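Local structure of alkylhydroperoxidase AhpD core: uncharacterized peroxidase-related protein (Ralstonia eutropha, 2PRR) at residues C135-S138 and H139-N142. The protein is an uncharacterized member of the carboxymuconolactone decarboxylase family with an AhpD-like core, and is probably an oxidoreductase related to peroxidases. Numbering follows the deposited sequence.
Sequences CKAS and HEVN
A137 and E140 meet in a 3-10 turn on the C-terminal side of helix 122-137. E140 N donates to A137 O at 3.0 Å. V141 N then donates to S138 O at 2.9 Å, with an N-H...O angle of 165°. These two i to i+3 bonds set the turn.

H139 CG sits between its backbone N and carbonyl carbon (chi1 71°), which swings the ring back alongside A137, obliquely, with ND1 3.8 Å from A137 C and CE1 4.1 Å from A137 CB. E140 is extended beyond CG. Its CG lies over one face of the H139 ring, offset toward the rim, and its OE1 comes 3.8 Å from A137 CB. V141 CG2 lies 3.2 Å from S138 O, the oxygen its own N bonds to. S138 OG is hydrogen-bonded to ND2 of N177 of a second subunit.

The turn links helix 122-137 to helix 143-151, and N142 is the N-cap of the latter. K133 NZ of the first helix hydrogen-bonds to E140 O. H139 O accepts a hydrogen bond from ND2 of N114 of a third subunit, so the connection lies where subunits meet.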
loop_
_atom_site.group_PDB
_atom_site.type_symbol
_atom_site.label_atom_id
_atom_site.label_comp_id
_atom_site.label_asym_id
_atom_site.label_seq_id
_atom_site.Cartn_x
_atom_site.Cartn_y
_atom_site.Cartn_z
ATOM N N CYS D 135 -9.601 -1.676 12.759
ATOM C CA CYS D 135 -10.215 -1.730 11.451
ATOM C C CYS D 135 -9.248 -2.217 10.384
ATOM O O CYS D 135 -9.571 -3.145 9.695
ATOM C CB CYS D 135 -10.759 -0.358 11.068
ATOM S SG CYS D 135 -11.635 -0.310 9.509
ATOM N N LYS D 136 -8.045 -1.650 10.297
ATOM C CA LYS D 136 -7.085 -2.026 9.225
ATOM C C LYS D 136 -5.806 -2.788 9.604
ATOM O O LYS D 136 -5.093 -3.263 8.716
ATOM C CB LYS D 136 -6.613 -0.766 8.500
ATOM C CG LYS D 136 -7.697 0.064 7.834
ATOM C CD LYS D 136 -8.380 -0.609 6.633
ATOM C CE LYS D 136 -9.544 0.321 6.154
ATOM N NZ LYS D 136 -10.394 -0.152 4.994
ATOM N N ALA D 137 -5.461 -2.872 10.876
ATOM C CA ALA D 137 -4.277 -3.621 11.267
ATOM C C ALA D 137 -4.414 -4.174 12.670
ATOM O O ALA D 137 -3.557 -3.957 13.529
ATOM C CB ALA D 137 -3.041 -2.742 11.137
ATOM N N SER D 138 -5.509 -4.908 12.895
ATOM C CA SER D 138 -5.813 -5.498 14.202
ATOM C C SER D 138 -4.695 -6.433 14.668
ATOM O O SER D 138 -4.383 -6.485 15.857
ATOM C CB SER D 138 -7.143 -6.236 14.163
ATOM O OG SER D 138 -7.143 -7.266 13.196
ATOM N N HIS D 139 -4.058 -7.143 13.733
ATOM C CA HIS D 139 -2.988 -8.054 14.096
ATOM C C HIS D 139 -1.813 -7.344 14.753
ATOM O O HIS D 139 -0.959 -7.997 15.338
ATOM C CB HIS D 139 -2.487 -8.807 12.880
ATOM C CG HIS D 139 -1.718 -7.967 11.927
ATOM N ND1 HIS D 139 -2.309 -6.996 11.154
ATOM C CD2 HIS D 139 -0.408 -7.976 11.590
ATOM C CE1 HIS D 139 -1.388 -6.429 10.392
ATOM N NE2 HIS D 139 -0.230 -7.011 10.637
ATOM N N GLU D 140 -1.763 -6.018 14.654
ATOM C CA GLU D 140 -0.683 -5.241 15.227
ATOM C C GLU D 140 -1.030 -4.639 16.560
ATOM O O GLU D 140 -0.182 -4.029 17.191
ATOM C CB GLU D 140 -0.226 -4.149 14.249
ATOM C CG GLU D 140 0.680 -4.659 13.123
ATOM C CD GLU D 140 1.122 -3.554 12.160
ATOM O OE1 GLU D 140 0.623 -2.416 12.273
ATOM O OE2 GLU D 140 1.957 -3.819 11.268
ATOM N N VAL D 141 -2.269 -4.824 17.007
ATOM C CA VAL D 141 -2.691 -4.273 18.274
ATOM C C VAL D 141 -1.858 -4.845 19.408
ATOM O O VAL D 141 -1.765 -6.056 19.551
ATOM C CB VAL D 141 -4.164 -4.572 18.557
ATOM C CG1 VAL D 141 -4.502 -4.205 19.957
ATOM C CG2 VAL D 141 -5.046 -3.827 17.584
ATOM N N ASN D 142 -1.292 -3.959 20.223
ATOM C CA ASN D 142 -0.430 -4.320 21.360
ATOM C C ASN D 142 -0.844 -3.590 22.665
ATOM O O ASN D 142 -1.846 -2.869 22.689
ATOM C CB ASN D 142 1.022 -4.016 20.992
ATOM C CG ASN D 142 1.235 -2.581 20.624
ATOM O OD1 ASN D 142 0.445 -1.708 20.945
ATOM N ND2 ASN D 142 2.299 -2.329 19.931
#